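Local coordinates for protein lipase (Penicillium expansum, PDB 3G7N) that hydrolyses triacylglycerols and other acylglycerol lipids, releasing free fatty acids, as a secreted alkaline lipase of the alpha/beta-hydrolase fold, at residues E83-V87 with W103-D108; H142-Q147 with Q176-F180. The contacts are given in a common frame with arbitrary orientation. Residue numbers count along the deposited sequence, not the author numbering.

Interaction 1. Residues E83-V87 with W103-D108; sequences ELSGV and WSAVHD
Leu84, His107 and Ser85 carry this contact between a loop and one flank of a helix. Residues 103-108 are helical, part of helix 97-120; residues 83-87 run extended through Glu83 and Leu84, then reverse in a type II beta turn from Leu84 to Val87, closed by Val87 N to Leu84 O at 3.1 Å, with Gly86 at phi 81°. The CA of Leu84 lies 6.6 Å from that of Ser104, and the CA of Ser85 7.2 Å from that of Asp108. Leu84 (chi1 m, chi2 t) points at the helix: its CB sits over the face of the His107 ring, 3.9 Å from the centroid and 18° off the normal, a CH-pi contact. Its CD1 meets the ring edge of Trp103 at CD1, 3.7 Å away, and its CD2 lies 3.9 Å from Ser104 CB. Leu84 and Trp103 both touch Ile140 of helix 133-148, so the loop between the short strands 79-80 and 95-96 is packed against two helices of the alpha/beta-hydrolase fold. His107 and Trp103, both chi1 t and one helical turn apart, direct their rings to the same side of the helix. Ser85 (chi1 p) forms the polar margin: its OG donates a 2.6 Å hydrogen bond to Asp108 OD1, while its carbonyl accepts one from Asn148. Asp108 (chi1 m) starts sideways but brings its carboxylate to the turn; OD1 also takes a weak hydrogen bond from His107 ND1 at 3.5 Å. Water 1 accepts from Ser85 N at 3.0 Å and donates weakly to Asp108 OD1 at 3.4 Å.

Interaction 2. Residues H142-Q147 with Q176-F180; sequences HVALAQ and QAGTF
The chain 176-180 crosses beside helix 133-148 as it leaves helix 167-175 and enters strand 179-185, one of the parallel strands of the central alpha/beta-hydrolase sheet. Two CA pairs set the register: Gln176 with Ala146 at 6.2 Å and Phe180 with His142 at 6.9 Å, one turn apart on helical residues 142-147. Gln176 (chi1 m, chi2 m) folds over the helix, its CB 3.7 Å from Ala146 CB and its CG 4.0 Å from Val143 CG2; its NE2 hydrogen-bonds to Phe172 O in the preceding helix. Ala177 brings its O to 3.7 Å from Ala146 CB. Gly178, at phi 103° and psi 156°, lays its C 3.7 Å from His142 CE1, at the ring edge; a CB here would crowd that ring and the preceding carbonyl. Thr179 begins the strand with its side chain turned away, though its C is 3.6 Å from His142 CE1, and its backbone hydrogen-bonds to Leu154 and Ser156 of the adjacent strand. Phe180 (chi1 t) places CB over the His142 face, a CH-pi contact 3.8 Å from the centroid, and its ring stacks on Tyr204. His142 (chi1 t) hydrogen-bonds through ND1 to Ser156 OG; its NE2 is hydrogen-bonded to water 2 at 3.0 Å, which lies 2.9 Å from Gln176 O. A buried imidazole thus packs one face and its CE1 edge against the incoming strand while both ring nitrogens keep polar partners.

Interaction 1 packs against one side of helix 133-148, while interaction 2 is made by another side of it; their centres lie 14 Å apart. Residues 142-147 belong to interaction 2, yet the same segment touches interaction 1 directly: Ala144 CB is 3.6 Å from His107 NE2 and 3.9 Å from Trp103 NE1, and Gln147 CB is 3.5 Å from Gly86 O. One helix therefore separates the turn 83-87 and helix 97-120 from the entry to strand 179-185. That helix follows the nucleophile Ser132, consistent with a GxSxG nucleophile elbow, and strand 179-185 precedes the charge-relay residue Asp188; both contacts themselves lie away from the catalytic residues.

Interaction 1. Residues E83-V87 with W103-D108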
loop_
_atom_site.group_PDB
_atom_site.type_symbol
_atom_site.label_atom_id
_atom_site.label_comp_id
_atom_site.label_asym_id
_atom_site.label_seq_id
_atom_site.Cartn_x
_atom_site.Cartn_y
_atom_site.Cartn_z
ATOM N N GLU A 83 -14.076 10.739 5.647
ATOM C CA GLU A 83 -13.894 12.176 5.522
ATOM C C GLU A 83 -12.404 12.473 5.685
ATOM O O GLU A 83 -11.821 12.161 6.723
ATOM C CB GLU A 83 -14.706 12.900 6.601
ATOM C CG GLU A 83 -14.517 14.408 6.626
ATOM C CD GLU A 83 -15.696 15.143 7.247
ATOM O OE1 GLU A 83 -16.397 14.550 8.098
ATOM O OE2 GLU A 83 -15.914 16.320 6.883
ATOM N N LEU A 84 -11.817 13.105 4.675
ATOM C CA LEU A 84 -10.392 13.458 4.700
ATOM C C LEU A 84 -10.201 14.820 4.030
ATOM O O LEU A 84 -10.709 15.052 2.927
ATOM C CB LEU A 84 -9.575 12.399 3.940
ATOM C CG LEU A 84 -9.581 10.973 4.512
ATOM C CD1 LEU A 84 -8.933 10.004 3.524
ATOM C CD2 LEU A 84 -8.913 10.896 5.871
ATOM N N SER A 85 -9.280 15.618 4.559
ATOM C CA SER A 85 -9.039 16.921 3.954
ATOM C C SER A 85 -8.537 16.787 2.524
ATOM O O SER A 85 -7.668 15.950 2.219
ATOM C CB SER A 85 -8.085 17.747 4.810
ATOM O OG SER A 85 -6.781 17.182 4.828
ATOM N N GLY A 86 -9.090 17.610 1.638
ATOM C CA GLY A 86 -8.655 17.679 0.257
ATOM C C GLY A 86 -9.230 16.574 -0.599
ATOM O O GLY A 86 -8.958 16.510 -1.788
ATOM N N VAL A 87 -10.017 15.689 0.019
ATOM C CA VAL A 87 -10.652 14.595 -0.709
ATOM C C VAL A 87 -12.164 14.805 -0.769
ATOM O O VAL A 87 -12.787 15.100 0.249
ATOM C CB VAL A 87 -10.385 13.219 -0.037
ATOM C CG1 VAL A 87 -11.032 12.101 -0.833
ATOM C CG2 VAL A 87 -8.881 12.998 0.132
ATOM N N TRP A 103 -5.642 5.848 9.131
ATOM C CA TRP A 103 -5.217 6.798 8.088
ATOM C C TRP A 103 -5.578 8.238 8.465
ATOM O O TRP A 103 -4.770 9.153 8.337
ATOM C CB TRP A 103 -5.802 6.453 6.723
ATOM C CG TRP A 103 -5.340 7.411 5.680
ATOM C CD1 TRP A 103 -6.026 8.516 5.223
ATOM C CD2 TRP A 103 -3.991 7.564 5.219
ATOM N NE1 TRP A 103 -5.191 9.315 4.475
ATOM C CE2 TRP A 103 -3.951 8.724 4.417
ATOM C CE3 TRP A 103 -2.820 6.787 5.347
ATOM C CZ2 TRP A 103 -2.777 9.181 3.826
ATOM C CZ3 TRP A 103 -1.665 7.212 4.715
ATOM C CH2 TRP A 103 -1.661 8.395 3.939
ATOM N N SER A 104 -6.809 8.451 8.933
ATOM C CA SER A 104 -7.267 9.799 9.232
ATOM C C SER A 104 -6.454 10.429 10.350
ATOM O O SER A 104 -6.254 11.643 10.357
ATOM C CB SER A 104 -8.757 9.780 9.585
ATOM O OG SER A 104 -8.970 9.169 10.840
ATOM N N ALA A 105 -5.887 9.604 11.215
ATOM C CA ALA A 105 -5.025 10.095 12.294
ATOM C C ALA A 105 -3.750 10.746 11.757
ATOM O O ALA A 105 -3.223 11.664 12.387
ATOM C CB ALA A 105 -4.686 8.989 13.277
ATOM N N VAL A 106 -3.226 10.231 10.640
ATOM C CA VAL A 106 -1.931 10.674 10.111
ATOM C C VAL A 106 -2.054 11.463 8.823
ATOM O O VAL A 106 -1.066 12.046 8.362
ATOM C CB VAL A 106 -0.954 9.491 9.901
ATOM C CG1 VAL A 106 -0.622 8.812 11.237
ATOM C CG2 VAL A 106 -1.518 8.475 8.898
ATOM N N HIS A 107 -3.261 11.526 8.267
ATOM C CA HIS A 107 -3.495 12.110 6.956
ATOM C C HIS A 107 -2.926 13.519 6.842
ATOM O O HIS A 107 -2.220 13.837 5.889
ATOM C CB HIS A 107 -5.001 12.120 6.665
ATOM C CG HIS A 107 -5.366 12.724 5.349
ATOM N ND1 HIS A 107 -5.870 14.004 5.211
ATOM C CD2 HIS A 107 -5.430 12.162 4.123
ATOM C CE1 HIS A 107 -6.162 14.220 3.940
ATOM N NE2 HIS A 107 -5.926 13.107 3.262
ATOM N N ASP A 108 -3.337 14.413 7.740
ATOM C CA ASP A 108 -2.956 15.819 7.591
ATOM C C ASP A 108 -1.444 16.016 7.749
ATOM O O ASP A 108 -0.849 16.804 7.013
ATOM C CB ASP A 108 -3.701 16.719 8.584
ATOM C CG ASP A 108 -5.161 16.909 8.229
ATOM O OD1 ASP A 108 -5.485 16.945 7.030
ATOM O OD2 ASP A 108 -5.898 17.397 9.116
HETATM O O HOH W 1 -8.421 15.302 7.423
#

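Interaction 2. Residues H142-Q147 with Q176-F180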
loop_
_atom_site.group_PDB
_atom_site.type_symbol
_atom_site.label_atom_id
_atom_site.label_comp_id
_atom_site.label_asym_id
_atom_site.label_seq_id
_atom_site.Cartn_x
_atom_site.Cartn_y
_atom_site.Cartn_z
ATOM N N HIS A 142 -3.260 6.305 -1.659
ATOM C CA HIS A 142 -3.309 6.527 -3.095
ATOM C C HIS A 142 -4.375 7.579 -3.450
ATOM O O HIS A 142 -4.119 8.532 -4.191
ATOM C CB HIS A 142 -3.610 5.209 -3.816
ATOM C CG HIS A 142 -3.660 5.341 -5.302
ATOM N ND1 HIS A 142 -2.525 5.489 -6.063
ATOM C CD2 HIS A 142 -4.714 5.392 -6.158
ATOM C CE1 HIS A 142 -2.875 5.627 -7.333
ATOM N NE2 HIS A 142 -4.190 5.531 -7.421
ATOM N N VAL A 143 -5.567 7.410 -2.895
ATOM C CA VAL A 143 -6.669 8.338 -3.140
ATOM C C VAL A 143 -6.431 9.689 -2.459
ATOM O O VAL A 143 -6.648 10.741 -3.062
ATOM C CB VAL A 143 -8.007 7.718 -2.661
ATOM C CG1 VAL A 143 -9.134 8.737 -2.693
ATOM C CG2 VAL A 143 -8.366 6.517 -3.517
ATOM N N ALA A 144 -5.874 9.692 -1.258
ATOM C CA ALA A 144 -5.548 10.930 -0.561
ATOM C C ALA A 144 -4.569 11.757 -1.390
ATOM O O ALA A 144 -4.694 12.985 -1.468
ATOM C CB ALA A 144 -4.939 10.626 0.814
ATOM N N LEU A 145 -3.519 11.125 -1.888
ATOM C CA LEU A 145 -2.516 11.828 -2.683
ATOM C C LEU A 145 -3.070 12.285 -4.033
ATOM O O LEU A 145 -2.767 13.394 -4.494
ATOM C CB LEU A 145 -1.257 10.957 -2.854
ATOM C CG LEU A 145 -0.488 10.627 -1.575
ATOM C CD1 LEU A 145 0.557 9.560 -1.887
ATOM C CD2 LEU A 145 0.170 11.885 -0.976
ATOM N N ALA A 146 -3.805 11.418 -4.718
ATOM C CA ALA A 146 -4.369 11.783 -6.024
ATOM C C ALA A 146 -5.272 12.995 -5.896
ATOM O O ALA A 146 -5.247 13.886 -6.769
ATOM C CB ALA A 146 -5.153 10.612 -6.608
ATOM N N GLN A 147 -6.061 13.043 -4.833
ATOM C CA GLN A 147 -7.043 14.109 -4.658
ATOM C C GLN A 147 -6.372 15.404 -4.204
ATOM O O GLN A 147 -6.773 16.506 -4.629
ATOM C CB GLN A 147 -8.093 13.684 -3.641
ATOM C CG GLN A 147 -9.046 12.628 -4.164
ATOM C CD GLN A 147 -10.206 13.236 -4.913
ATOM O OE1 GLN A 147 -10.433 12.922 -6.086
ATOM N NE2 GLN A 147 -10.984 14.032 -4.224
ATOM N N GLN A 176 -9.294 7.518 -9.804
ATOM C CA GLN A 176 -8.165 8.418 -9.613
ATOM C C GLN A 176 -7.121 8.269 -10.689
ATOM O O GLN A 176 -6.789 7.174 -11.140
ATOM C CB GLN A 176 -7.517 8.228 -8.243
ATOM C CG GLN A 176 -8.493 8.321 -7.119
ATOM C CD GLN A 176 -9.360 9.556 -7.232
ATOM O OE1 GLN A 176 -8.850 10.678 -7.315
ATOM N NE2 GLN A 176 -10.677 9.355 -7.311
ATOM N N ALA A 177 -6.616 9.408 -11.153
ATOM C CA ALA A 177 -5.425 9.387 -11.956
ATOM C C ALA A 177 -4.320 8.809 -11.076
ATOM O O ALA A 177 -4.311 9.004 -9.854
ATOM C CB ALA A 177 -5.068 10.807 -12.423
ATOM N N GLY A 178 -3.346 8.187 -11.707
ATOM C CA GLY A 178 -2.313 7.481 -10.952
ATOM C C GLY A 178 -2.545 5.987 -10.969
ATOM O O GLY A 178 -3.653 5.528 -11.250
ATOM N N THR A 179 -1.473 5.237 -10.767
ATOM C CA THR A 179 -1.487 3.790 -10.875
ATOM C C THR A 179 -1.425 3.163 -9.488
ATOM O O THR A 179 -0.440 3.344 -8.765
ATOM C CB THR A 179 -0.308 3.297 -11.718
ATOM O OG1 THR A 179 -0.362 3.933 -13.006
ATOM C CG2 THR A 179 -0.329 1.787 -11.906
ATOM N N PHE A 180 -2.457 2.399 -9.149
ATOM C CA PHE A 180 -2.491 1.611 -7.912
ATOM C C PHE A 180 -2.238 0.141 -8.211
ATOM O O PHE A 180 -3.005 -0.491 -8.971
ATOM C CB PHE A 180 -3.823 1.800 -7.187
ATOM C CG PHE A 180 -3.933 0.999 -5.914
ATOM C CD1 PHE A 180 -3.070 1.242 -4.862
ATOM C CD2 PHE A 180 -4.918 0.035 -5.756
ATOM C CE1 PHE A 180 -3.092 0.430 -3.723
ATOM C CE2 PHE A 180 -5.013 -0.699 -4.570
ATOM C CZ PHE A 180 -4.084 -0.515 -3.563
HETATM O O HOH W 2 -6.254 4.923 -9.462
#